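Local coordinates for polymerase X (Deinococcus radiodurans, PDB 2W9M), which probably extends DNA from deoxynucleoside triphosphates as a family X repair polymerase, and carries a C-terminal PHP domain that binds three zinc ions, at residues G329-H334 and L420-V425; H364-Y369 and G373-R378; D403-D406 and L410-P413; V427-T432 and T439-R444; A474-C479 and E507-A512. One frame throughout, in Å; residues are numbered along the deposited sequence.

Contact 1. Residues G329-H334 and L420-V425; sequences GMIHTH and LDYVVV. With ZN (zinc ion), chain D.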
# COMPACT_ATOMS: atom_id res chain seq x y z
N GLY A 329 -11.86 1.05 13.70
CA GLY A 329 -11.84 2.33 13.01
C GLY A 329 -10.99 2.30 11.76
O GLY A 329 -9.80 1.99 11.83
N MET A 330 -11.60 2.63 10.63
CA MET A 330 -10.88 2.69 9.36
C MET A 330 -10.58 4.13 8.96
O MET A 330 -11.34 4.76 8.23
CB MET A 330 -11.68 1.99 8.26
CG MET A 330 -11.84 0.49 8.47
SD MET A 330 -10.44 -0.48 7.88
CE MET A 330 -9.16 -0.00 9.05
N ILE A 331 -9.46 4.66 9.46
CA ILE A 331 -9.16 6.07 9.27
C ILE A 331 -8.20 6.31 8.11
O ILE A 331 -7.61 5.37 7.56
CB ILE A 331 -8.61 6.73 10.55
CG1 ILE A 331 -7.23 6.17 10.90
CG2 ILE A 331 -9.60 6.54 11.71
CD1 ILE A 331 -6.59 6.83 12.11
N HIS A 332 -8.04 7.58 7.76
CA HIS A 332 -7.24 7.99 6.62
C HIS A 332 -7.74 7.36 5.32
O HIS A 332 -7.07 6.52 4.72
CB HIS A 332 -5.76 7.68 6.86
CG HIS A 332 -4.85 8.25 5.82
ND1 HIS A 332 -3.52 7.87 5.70
CD2 HIS A 332 -5.07 9.15 4.84
CE1 HIS A 332 -2.97 8.52 4.70
NE2 HIS A 332 -3.89 9.31 4.15
N THR A 333 -8.93 7.77 4.90
CA THR A 333 -9.51 7.32 3.64
C THR A 333 -9.79 8.54 2.78
O THR A 333 -9.92 9.65 3.29
CB THR A 333 -10.82 6.56 3.87
OG1 THR A 333 -11.77 7.44 4.49
CG2 THR A 333 -10.60 5.35 4.77
N HIS A 334 -9.89 8.35 1.46
CA HIS A 334 -10.14 9.47 0.55
C HIS A 334 -11.46 9.33 -0.18
O HIS A 334 -11.94 8.22 -0.42
CB HIS A 334 -8.98 9.63 -0.44
CG HIS A 334 -7.70 10.04 0.20
ND1 HIS A 334 -7.23 11.33 0.18
CD2 HIS A 334 -6.78 9.32 0.89
CE1 HIS A 334 -6.08 11.40 0.83
NE2 HIS A 334 -5.79 10.18 1.27
N LEU A 420 -11.54 19.81 13.20
CA LEU A 420 -11.45 18.40 12.83
C LEU A 420 -11.43 17.48 14.06
O LEU A 420 -10.98 17.87 15.14
CB LEU A 420 -10.21 18.17 11.96
CG LEU A 420 -10.22 18.92 10.63
CD1 LEU A 420 -8.85 18.93 9.97
CD2 LEU A 420 -11.26 18.32 9.69
N ASP A 421 -11.91 16.26 13.88
CA ASP A 421 -11.87 15.27 14.94
C ASP A 421 -10.47 14.69 15.08
O ASP A 421 -10.06 14.29 16.17
CB ASP A 421 -12.89 14.16 14.68
CG ASP A 421 -14.32 14.69 14.63
OD1 ASP A 421 -14.60 15.70 15.31
OD2 ASP A 421 -15.15 14.10 13.91
N TYR A 422 -9.74 14.65 13.97
CA TYR A 422 -8.36 14.20 13.97
C TYR A 422 -7.61 14.71 12.74
O TYR A 422 -8.21 14.95 11.70
CB TYR A 422 -8.27 12.67 14.07
CG TYR A 422 -8.49 11.96 12.76
CD1 TYR A 422 -7.46 11.25 12.15
CD2 TYR A 422 -9.73 11.98 12.14
CE1 TYR A 422 -7.66 10.59 10.95
CE2 TYR A 422 -9.94 11.32 10.95
CZ TYR A 422 -8.90 10.63 10.36
OH TYR A 422 -9.11 9.97 9.17
N VAL A 423 -6.29 14.87 12.89
CA VAL A 423 -5.44 15.40 11.83
C VAL A 423 -4.32 14.43 11.46
O VAL A 423 -3.57 13.98 12.32
CB VAL A 423 -4.78 16.71 12.28
CG1 VAL A 423 -3.91 17.26 11.17
CG2 VAL A 423 -5.84 17.72 12.71
N VAL A 424 -4.21 14.12 10.17
CA VAL A 424 -3.07 13.36 9.66
C VAL A 424 -2.12 14.33 8.97
O VAL A 424 -2.57 15.21 8.23
CB VAL A 424 -3.51 12.28 8.64
CG1 VAL A 424 -2.29 11.54 8.07
CG2 VAL A 424 -4.49 11.30 9.26
N VAL A 425 -0.82 14.20 9.21
CA VAL A 425 0.17 15.00 8.50
C VAL A 425 1.03 14.13 7.60
O VAL A 425 1.35 12.99 7.94
CB VAL A 425 1.06 15.82 9.45
CG1 VAL A 425 0.21 16.74 10.30
CG2 VAL A 425 1.91 14.90 10.31
ZN ZN D . -3.65 9.70 1.93

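Contact 2. Residues H364-Y369 and G373-R378; sequences HSRAAY and GLTIER. With ZN (zinc ion), chain C.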
# COMPACT_ATOMS: atom_id res chain seq x y z
N HIS A 364 -7.05 15.28 0.97
CA HIS A 364 -5.89 16.17 0.93
C HIS A 364 -6.30 17.62 1.12
O HIS A 364 -7.48 17.96 1.07
CB HIS A 364 -5.15 16.05 -0.40
CG HIS A 364 -4.80 14.65 -0.77
ND1 HIS A 364 -3.63 14.05 -0.36
CD2 HIS A 364 -5.46 13.73 -1.51
CE1 HIS A 364 -3.59 12.81 -0.84
NE2 HIS A 364 -4.69 12.60 -1.53
N SER A 365 -5.30 18.47 1.30
CA SER A 365 -5.52 19.89 1.53
C SER A 365 -4.98 20.75 0.39
O SER A 365 -4.24 20.26 -0.46
CB SER A 365 -4.86 20.30 2.84
OG SER A 365 -3.54 19.79 2.91
N ARG A 366 -5.38 22.02 0.38
CA ARG A 366 -4.84 23.06 -0.51
C ARG A 366 -3.65 22.62 -1.36
O ARG A 366 -3.76 22.43 -2.57
CB ARG A 366 -4.40 24.27 0.33
CG ARG A 366 -5.33 25.46 0.30
CD ARG A 366 -4.87 26.49 -0.73
NE ARG A 366 -5.67 26.46 -1.95
CZ ARG A 366 -5.30 27.02 -3.10
NH1 ARG A 366 -4.13 27.64 -3.20
NH2 ARG A 366 -6.10 26.95 -4.16
N ALA A 367 -2.50 22.47 -0.70
CA ALA A 367 -1.22 22.31 -1.40
C ALA A 367 -1.19 21.18 -2.42
O ALA A 367 -0.55 21.30 -3.47
CB ALA A 367 -0.08 22.15 -0.39
N ALA A 368 -1.86 20.07 -2.13
CA ALA A 368 -1.93 18.95 -3.06
C ALA A 368 -2.82 19.32 -4.23
O ALA A 368 -3.97 18.89 -4.31
CB ALA A 368 -2.43 17.69 -2.37
N TYR A 369 -2.28 20.12 -5.15
CA TYR A 369 -3.04 20.67 -6.26
C TYR A 369 -3.46 19.63 -7.30
O TYR A 369 -4.58 19.67 -7.81
CB TYR A 369 -2.23 21.79 -6.94
CG TYR A 369 -3.01 22.52 -8.01
CD1 TYR A 369 -3.73 23.66 -7.71
CD2 TYR A 369 -3.03 22.05 -9.32
CE1 TYR A 369 -4.44 24.33 -8.68
CE2 TYR A 369 -3.75 22.71 -10.30
CZ TYR A 369 -4.45 23.86 -9.97
OH TYR A 369 -5.17 24.52 -10.93
N GLY A 373 -6.89 18.79 -3.86
CA GLY A 373 -6.91 19.11 -2.44
C GLY A 373 -7.99 20.13 -2.09
O GLY A 373 -8.41 20.91 -2.93
N LEU A 374 -8.42 20.11 -0.83
CA LEU A 374 -9.49 20.98 -0.37
C LEU A 374 -9.00 22.33 0.15
O LEU A 374 -8.17 22.40 1.05
CB LEU A 374 -10.29 20.28 0.73
CG LEU A 374 -11.37 19.29 0.28
CD1 LEU A 374 -10.74 18.11 -0.43
CD2 LEU A 374 -12.19 18.82 1.46
N THR A 375 -9.53 23.41 -0.42
CA THR A 375 -9.37 24.74 0.15
C THR A 375 -10.07 24.77 1.50
O THR A 375 -10.80 23.84 1.85
CB THR A 375 -9.98 25.81 -0.76
OG1 THR A 375 -11.33 25.45 -1.09
CG2 THR A 375 -9.18 25.96 -2.04
N ILE A 376 -9.87 25.84 2.27
CA ILE A 376 -10.55 25.97 3.55
C ILE A 376 -12.07 25.96 3.37
O ILE A 376 -12.79 25.31 4.12
CB ILE A 376 -10.12 27.24 4.31
CG1 ILE A 376 -8.67 27.11 4.77
CG2 ILE A 376 -11.02 27.48 5.52
CD1 ILE A 376 -8.15 28.31 5.54
N GLU A 377 -12.55 26.69 2.37
CA GLU A 377 -13.98 26.79 2.09
C GLU A 377 -14.60 25.45 1.68
O GLU A 377 -15.70 25.12 2.11
CB GLU A 377 -14.24 27.86 1.03
CG GLU A 377 -13.06 28.13 0.10
CD GLU A 377 -11.97 28.97 0.76
OE1 GLU A 377 -12.31 29.84 1.59
OE2 GLU A 377 -10.78 28.77 0.45
N ARG A 378 -13.90 24.69 0.85
CA ARG A 378 -14.39 23.37 0.45
C ARG A 378 -14.37 22.39 1.62
O ARG A 378 -15.22 21.50 1.71
CB ARG A 378 -13.57 22.81 -0.71
CG ARG A 378 -13.91 23.41 -2.06
CD ARG A 378 -13.16 22.69 -3.15
NE ARG A 378 -13.66 21.32 -3.33
CZ ARG A 378 -12.88 20.27 -3.54
NH1 ARG A 378 -11.56 20.40 -3.58
NH2 ARG A 378 -13.43 19.07 -3.69
ZN ZN C . -4.63 10.82 -2.58

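Contact 3. Residues D403-D406 and L410-P413; sequences DILD and LDFP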
# COMPACT_ATOMS: atom_id res chain seq x y z
N ASP A 403 -0.99 18.61 4.31
CA ASP A 403 0.33 18.58 3.71
C ASP A 403 1.31 19.34 4.59
O ASP A 403 0.96 20.37 5.17
CB ASP A 403 0.28 19.20 2.30
CG ASP A 403 1.32 18.61 1.35
OD1 ASP A 403 2.49 18.46 1.76
OD2 ASP A 403 0.95 18.29 0.20
N ILE A 404 2.53 18.82 4.71
CA ILE A 404 3.59 19.49 5.45
C ILE A 404 4.39 20.36 4.49
O ILE A 404 5.09 19.84 3.62
CB ILE A 404 4.52 18.47 6.12
CG1 ILE A 404 3.73 17.56 7.06
CG2 ILE A 404 5.64 19.18 6.87
CD1 ILE A 404 4.53 16.37 7.57
N LEU A 405 4.28 21.68 4.64
CA LEU A 405 5.02 22.60 3.78
C LEU A 405 6.51 22.37 3.97
O LEU A 405 6.94 21.80 4.97
CB LEU A 405 4.63 24.05 4.08
CG LEU A 405 3.12 24.32 4.10
CD1 LEU A 405 2.81 25.78 4.41
CD2 LEU A 405 2.49 23.91 2.78
N ASP A 406 7.31 22.81 2.99
CA ASP A 406 8.73 22.45 2.96
C ASP A 406 9.54 22.96 4.16
O ASP A 406 10.67 22.53 4.37
CB ASP A 406 9.39 22.89 1.64
CG ASP A 406 9.34 24.39 1.43
OD1 ASP A 406 8.40 25.03 1.94
OD2 ASP A 406 10.24 24.92 0.75
N LEU A 410 2.24 23.54 8.63
CA LEU A 410 1.10 22.79 8.12
C LEU A 410 0.24 23.58 7.12
O LEU A 410 0.14 24.80 7.20
CB LEU A 410 0.24 22.27 9.27
CG LEU A 410 0.57 20.89 9.85
CD1 LEU A 410 2.05 20.51 9.66
CD2 LEU A 410 0.16 20.81 11.31
N ASP A 411 -0.37 22.86 6.19
CA ASP A 411 -1.11 23.46 5.08
C ASP A 411 -2.38 24.22 5.52
O ASP A 411 -2.83 25.13 4.82
CB ASP A 411 -1.46 22.38 4.05
CG ASP A 411 -1.87 22.96 2.70
OD1 ASP A 411 -1.47 24.10 2.39
OD2 ASP A 411 -2.60 22.27 1.95
N PHE A 412 -2.95 23.85 6.66
CA PHE A 412 -4.12 24.54 7.19
C PHE A 412 -3.78 25.35 8.44
O PHE A 412 -2.92 24.95 9.22
CB PHE A 412 -5.24 23.55 7.53
CG PHE A 412 -6.00 23.05 6.34
CD1 PHE A 412 -6.35 23.90 5.31
CD2 PHE A 412 -6.38 21.72 6.26
CE1 PHE A 412 -7.06 23.45 4.22
CE2 PHE A 412 -7.09 21.25 5.18
CZ PHE A 412 -7.43 22.12 4.15
N PRO A 413 -4.47 26.48 8.65
CA PRO A 413 -4.29 27.28 9.86
C PRO A 413 -4.76 26.51 11.09
O PRO A 413 -5.58 25.60 10.96
CB PRO A 413 -5.20 28.50 9.61
CG PRO A 413 -5.44 28.52 8.14
CD PRO A 413 -5.44 27.09 7.72

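Contact 4. Residues V427-T432 and T439-R444; sequences VHSNFT and TERLIR. With ZN (zinc ion), chain E.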
# COMPACT_ATOMS: atom_id res chain seq x y z
N VAL A 427 3.99 14.18 3.94
CA VAL A 427 4.77 14.83 2.90
C VAL A 427 4.27 14.39 1.52
O VAL A 427 4.10 13.20 1.26
CB VAL A 427 6.27 14.47 3.01
CG1 VAL A 427 7.08 15.22 1.97
CG2 VAL A 427 6.79 14.78 4.40
N HIS A 428 4.02 15.37 0.65
CA HIS A 428 3.59 15.10 -0.72
C HIS A 428 4.31 16.02 -1.70
O HIS A 428 3.92 16.14 -2.87
CB HIS A 428 2.08 15.28 -0.85
CG HIS A 428 1.28 14.13 -0.31
ND1 HIS A 428 1.30 12.88 -0.89
CD2 HIS A 428 0.41 14.06 0.72
CE1 HIS A 428 0.49 12.08 -0.21
NE2 HIS A 428 -0.06 12.77 0.77
N SER A 429 5.37 16.67 -1.22
CA SER A 429 6.14 17.61 -2.01
C SER A 429 7.56 17.68 -1.47
O SER A 429 7.82 17.31 -0.33
CB SER A 429 5.50 18.99 -1.94
OG SER A 429 5.58 19.52 -0.63
N ASN A 430 8.49 18.16 -2.30
CA ASN A 430 9.88 18.36 -1.88
C ASN A 430 10.56 17.08 -1.40
O ASN A 430 11.00 16.99 -0.26
CB ASN A 430 9.95 19.41 -0.78
CG ASN A 430 9.73 20.81 -1.31
OD1 ASN A 430 8.63 21.37 -1.20
ND2 ASN A 430 10.77 21.40 -1.89
N PHE A 431 10.67 16.09 -2.29
CA PHE A 431 11.27 14.82 -1.91
C PHE A 431 12.79 14.86 -1.99
O PHE A 431 13.47 13.91 -1.58
CB PHE A 431 10.73 13.70 -2.80
CG PHE A 431 9.35 13.24 -2.44
CD1 PHE A 431 8.28 14.12 -2.47
CD2 PHE A 431 9.12 11.93 -2.06
CE1 PHE A 431 7.01 13.70 -2.13
CE2 PHE A 431 7.85 11.50 -1.73
CZ PHE A 431 6.79 12.39 -1.76
N THR A 432 13.34 15.96 -2.49
CA THR A 432 14.78 16.04 -2.72
C THR A 432 15.52 17.01 -1.79
O THR A 432 16.70 17.31 -2.00
CB THR A 432 15.11 16.35 -4.19
OG1 THR A 432 14.24 17.38 -4.67
CG2 THR A 432 14.92 15.10 -5.05
N THR A 439 14.60 16.14 7.84
CA THR A 439 14.39 15.70 9.21
C THR A 439 13.78 16.81 10.07
O THR A 439 12.83 16.57 10.81
CB THR A 439 15.71 15.23 9.85
OG1 THR A 439 16.20 14.09 9.14
CG2 THR A 439 15.50 14.86 11.31
N GLU A 440 14.34 18.01 9.97
CA GLU A 440 13.84 19.16 10.72
C GLU A 440 12.38 19.43 10.35
O GLU A 440 11.57 19.77 11.21
CB GLU A 440 14.70 20.39 10.45
CG GLU A 440 14.30 21.62 11.25
CD GLU A 440 15.14 22.85 10.90
OE1 GLU A 440 14.55 23.95 10.76
OE2 GLU A 440 16.37 22.71 10.75
N ARG A 441 12.07 19.28 9.07
CA ARG A 441 10.73 19.48 8.55
C ARG A 441 9.71 18.57 9.24
O ARG A 441 8.67 19.04 9.72
CB ARG A 441 10.72 19.23 7.04
CG ARG A 441 9.36 19.16 6.39
CD ARG A 441 9.50 18.63 4.97
NE ARG A 441 8.39 19.00 4.09
CZ ARG A 441 8.26 18.55 2.84
NH1 ARG A 441 9.16 17.72 2.34
NH2 ARG A 441 7.23 18.93 2.10
N LEU A 442 10.01 17.28 9.30
CA LEU A 442 9.09 16.31 9.86
C LEU A 442 9.01 16.37 11.39
O LEU A 442 7.94 16.16 11.97
CB LEU A 442 9.44 14.90 9.38
CG LEU A 442 8.85 14.58 8.00
CD1 LEU A 442 9.82 13.80 7.13
CD2 LEU A 442 7.54 13.83 8.14
N ILE A 443 10.14 16.65 12.04
CA ILE A 443 10.14 16.84 13.49
C ILE A 443 9.22 17.99 13.87
O ILE A 443 8.47 17.90 14.84
CB ILE A 443 11.55 17.14 14.02
CG1 ILE A 443 12.43 15.89 13.95
CG2 ILE A 443 11.48 17.62 15.46
CD1 ILE A 443 13.84 16.13 14.40
N ARG A 444 9.30 19.06 13.09
CA ARG A 444 8.45 20.23 13.29
C ARG A 444 6.97 19.89 13.15
O ARG A 444 6.14 20.32 13.95
CB ARG A 444 8.84 21.33 12.29
CG ARG A 444 7.82 22.45 12.13
CD ARG A 444 8.29 23.72 12.80
NE ARG A 444 8.21 24.86 11.89
CZ ARG A 444 7.26 25.79 11.93
NH1 ARG A 444 6.31 25.74 12.85
NH2 ARG A 444 7.28 26.78 11.04
ZN ZN E . -0.83 10.58 1.51

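Contact 5. Residues A474-C479 and E507-A512; sequences AVLGAC and ERLKFA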
# COMPACT_ATOMS: atom_id res chain seq x y z
N ALA A 474 15.36 10.08 14.53
CA ALA A 474 15.12 11.41 15.07
C ALA A 474 13.64 11.77 14.98
O ALA A 474 13.05 12.25 15.94
CB ALA A 474 15.96 12.44 14.33
N VAL A 475 13.05 11.52 13.81
CA VAL A 475 11.64 11.84 13.59
C VAL A 475 10.73 11.03 14.51
O VAL A 475 9.83 11.58 15.14
CB VAL A 475 11.21 11.61 12.12
CG1 VAL A 475 9.73 11.87 11.96
CG2 VAL A 475 12.02 12.49 11.19
N LEU A 476 10.98 9.72 14.58
CA LEU A 476 10.19 8.85 15.44
C LEU A 476 10.32 9.25 16.91
O LEU A 476 9.35 9.17 17.67
CB LEU A 476 10.61 7.38 15.25
CG LEU A 476 10.27 6.76 13.90
CD1 LEU A 476 10.54 5.26 13.90
CD2 LEU A 476 8.82 7.03 13.54
N GLY A 477 11.51 9.69 17.30
CA GLY A 477 11.73 10.20 18.64
C GLY A 477 10.83 11.39 18.91
O GLY A 477 10.24 11.51 19.99
N ALA A 478 10.73 12.27 17.92
CA ALA A 478 9.86 13.44 18.03
C ALA A 478 8.39 13.03 18.15
O ALA A 478 7.60 13.71 18.80
CB ALA A 478 10.07 14.36 16.86
N CYS A 479 8.03 11.92 17.52
CA CYS A 479 6.67 11.39 17.63
C CYS A 479 6.40 10.92 19.05
O CYS A 479 5.36 11.21 19.63
CB CYS A 479 6.44 10.23 16.66
SG CYS A 479 6.31 10.70 14.92
N GLU A 507 7.89 -0.70 21.43
CA GLU A 507 7.75 -0.42 22.85
C GLU A 507 7.50 1.06 23.11
O GLU A 507 7.07 1.44 24.20
CB GLU A 507 9.02 -0.84 23.60
CG GLU A 507 9.46 -2.27 23.36
CD GLU A 507 8.76 -3.26 24.26
OE1 GLU A 507 7.54 -3.11 24.48
OE2 GLU A 507 9.42 -4.20 24.75
N ARG A 508 7.75 1.89 22.10
CA ARG A 508 7.79 3.33 22.31
C ARG A 508 6.72 4.13 21.57
O ARG A 508 6.51 5.31 21.85
CB ARG A 508 9.19 3.87 21.98
CG ARG A 508 10.31 3.16 22.73
CD ARG A 508 11.45 4.11 23.07
NE ARG A 508 12.45 4.18 22.02
CZ ARG A 508 13.25 5.23 21.82
NH1 ARG A 508 13.14 6.30 22.59
NH2 ARG A 508 14.15 5.21 20.84
N LEU A 509 6.04 3.50 20.62
CA LEU A 509 5.04 4.20 19.83
C LEU A 509 3.69 3.49 19.83
O LEU A 509 3.62 2.27 20.03
CB LEU A 509 5.52 4.38 18.39
CG LEU A 509 6.85 5.09 18.17
CD1 LEU A 509 7.34 4.88 16.74
CD2 LEU A 509 6.72 6.56 18.49
N LYS A 510 2.63 4.26 19.61
CA LYS A 510 1.35 3.70 19.23
C LYS A 510 1.25 3.80 17.72
O LYS A 510 1.70 4.78 17.14
CB LYS A 510 0.20 4.46 19.90
CG LYS A 510 0.00 4.11 21.36
CD LYS A 510 -1.43 4.38 21.80
CE LYS A 510 -2.35 3.21 21.46
NZ LYS A 510 -2.30 2.84 20.02
N PHE A 511 0.69 2.79 17.09
CA PHE A 511 0.63 2.78 15.63
C PHE A 511 -0.81 2.86 15.13
O PHE A 511 -1.76 2.63 15.88
CB PHE A 511 1.31 1.53 15.08
CG PHE A 511 2.74 1.40 15.49
CD1 PHE A 511 3.08 0.77 16.67
CD2 PHE A 511 3.75 1.90 14.69
CE1 PHE A 511 4.40 0.65 17.06
CE2 PHE A 511 5.07 1.78 15.06
CZ PHE A 511 5.40 1.16 16.25
N ALA A 512 -0.95 3.19 13.85
CA ALA A 512 -2.24 3.16 13.20
C ALA A 512 -2.13 2.41 11.87
O ALA A 512 -1.36 2.81 10.99
CB ALA A 512 -2.75 4.58 12.98

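Contact 1. Residues G329-H334 and L420-V425
Y422 and I331 meet at an oblique angle, the phenol reaching from the strand 422-426 across the interior of the PHP barrel to the strand 329-333. CG of Y422 lies between its backbone N and carbonyl carbon (chi1 80°), a crowded position that aims the ring at the strand 329-333. There the phenol oxygen takes the bond: H332 N gives its hydrogen to Y422 OH over 3.0 Å, nearly straight at 167°, and the donor arrives at the ring edge, close to the ring plane. I331 CB lies 3.6 Å from Y422 OH, and I331 CD1 touches Y422 CE1 at 4.1 Å. A weak bond from Y422 OH to T361 O adds a second tie. A phenylalanine in place of Y422 would probably leave the buried H332 amide without its acceptor and so unsettle the zinc-bearing turn. The H332 side chain reaches the metal instead, its NE2 binding a zinc ion at 2.3 Å, and H334 NE2 joins it; E401 and D516 complete the site. E487 bonds H332 ND1 and so fixes the rotation of the ring. The case illustrates second-shell control: the tyrosine touches no metal, yet it holds the backbone that delivers a metal ligand.

Contact 2. Residues H364-Y369 and G373-R378
S365 and L374 form a single beta bridge in the loop that runs from the PHP-barrel strand 358-364 to the helix 376-391. The innermost shell is the metal: H364 NE2 binds a zinc ion at 2.1 Å, and D339 and H518 also serve this site. One step out, the backbone carrying the histidine is pinned on both sides of S365, for L374 N donates to H364 O at 3.0 Å and R366 N to L374 O at 2.9 Å. Both donors stand well above the plane of the carbonyl they meet. A third bond, G373 N to A368 O, comes much closer to the carbonyl plane; A368 is itself the centre of an inverse gamma turn. The two segments are so close here that a CB modelled on G373 would clash, 2.1 Å from S365 O. Further out, T375 is the N-cap of the helix, its OG1 accepting a weak bond from R378 N. L374 CG lies over one face of the R378 guanidinium, offset toward its rim, while R378 NH2 bonds W337 O. R366 is bent at chi2 and chi3, and T375 CG2 meets the edge of its guanidinium, 3.5 Å from R366 NE.

Contact 3. Residues D403-D406 and L410-P413
I404 and L410 form a single beta bridge that pinches together the loop following the third strand of the PHP barrel, before the chain enters the helix 414-417. The bridge rests on one bond between the segments: D411 N donates to D403 O over 3.0 Å. The donor lies nearly along the C=O axis, although the N-H itself is bent, at 131°. The same carbonyl also has D411 CB beside it, with 3.3 Å between D403 O and D411 CB. The aspartates thus stand side by side, CB to CB at 4.0 Å, while their carboxylates diverge, D403 OD2 and D411 OD2 being 5.6 Å apart. With CG anti to the nitrogen (chi1 -164°), D411 presents OD2 to S365 OG and A367 N, partners in the neighbouring loop that would probably ease its negative charge. S365 OG also bonds D403 N, so one hydroxyl joins the two aspartates.

The apolar part is lighter. I404 CG1 approaches L410 CD1 at 4.3 Å. L405 crosses D411 at about a right angle and divides its two methyls: L405 CD1 lies 4.0 Å from L410 O, and its CD2 rests near D411 OD1.

Around the loop, D403 packs against H428, a zinc ligand. I404 and L410 both lean on A445 of the helix 435-446, whose R441 bonds the carbonyls of I404 and L405. F412 packs against S400 and V402 of the strand 396-403 and I376 and L379 of the helix 376-391, and P413 takes the N-cap position of the helix 414-417.

Contact 4. Residues V427-T432 and T439-R444
R441 sets out with CG opposite its backbone nitrogen (chi1 170°) and stays extended as far as NE, a straight arm from the helix 435-446 to the loop of S429. V427 likewise has CG1 anti to its N (chi1 -177°), which places that methyl over one face of the guanidinium, 3.3 Å from R441 NH1. The end of the arginine then grips a single oxygen with two nitrogens: R441 NH1 and NH2 each lie 3.0 Å from S429 O. The acceptor sits within 3° of the guanidinium plane, and both donors reach it from the same face of the carbonyl. Weak bonds to S429 OG and N430 O flank this fork, and Q438, one turn back on the helix, also takes a hydrogen from NH1. A leucine in place of R441 would probably leave S429 O without either of its arginine donors and the loop after H428 freer to shift. Beside this grip, V427 CG2 meets L442 CD2 at 3.9 Å, the two side chains crossing at about a right angle. H428 faces the other way, its NE2 binding a zinc ion that E401 and H456 also hold. Metal ligands at the C-terminal ends of strands, on loops leading into the outer helices, are typical of the PHP barrel.

Contact 5. Residues A474-C479 and E507-A512
L509 is the hub of this contact, offering one methyl to L476 and the other to C479 as the chain approaches the last strand of the PHP barrel. The apolar touches come first. L476 CD2 meets L509 CD1 at 4.1 Å, the two leucines crossing at about a right angle, and C479 CB meets L509 CD2 at the same 4.1 Å. It is the cysteine's methylene, not its sulfur, that makes the contact. CG of L509 sits beside its backbone N (chi1 -56°), and the branch thereby straddles two residues one helical turn apart.

Contact with a polar atom is limited to a single case, in which L509 CD2 also rests against the backbone, 3.8 Å from L476 O. No hydrogen bond passes between the two segments. Within the helix, C479 N donates to V475 O at 3.0 Å. A charged link runs at the outer margin, where R508 forms a salt bridge with E480, the residue next along the helix.

Neighbouring residues extend the apolar cluster. L476 also touches W505 of the helix 499-505, C479 touches V446 of the helix 435-446, and L509 lies on V486 of the adjacent strand 485-489. K510 and A512 pair with that strand through their backbones, which probably helps to set the position of L509. The chemistry is that of a hydrophobic core: shape and burial hold helix 472-482 to the approach of strand 511-514, no hydrogen bond joins the two segments, and the R508-E480 salt bridge lies beside the apolar contact.

In the fold
Followed from the N terminus, contact 1 opens first and encloses the longest loop, bringing the first strand of the PHP barrel opposite the fourth. Two short loops lie within that span, one after the other: contact 2 closes the turn after strand 358-364, and contact 3 the one after strand 396-403. They touch each other, and each also touches contact 1. Contact 4 begins just beyond contact 1 and ties the loop after strand 422-426 to its following helix. Contact 5 comes last, joining helix 472-482 to the chain just before the final strand, 511-514, and its helix packs on that of contact 4. No loops cross. Contacts 1, 2 and 4 each supply zinc ligands.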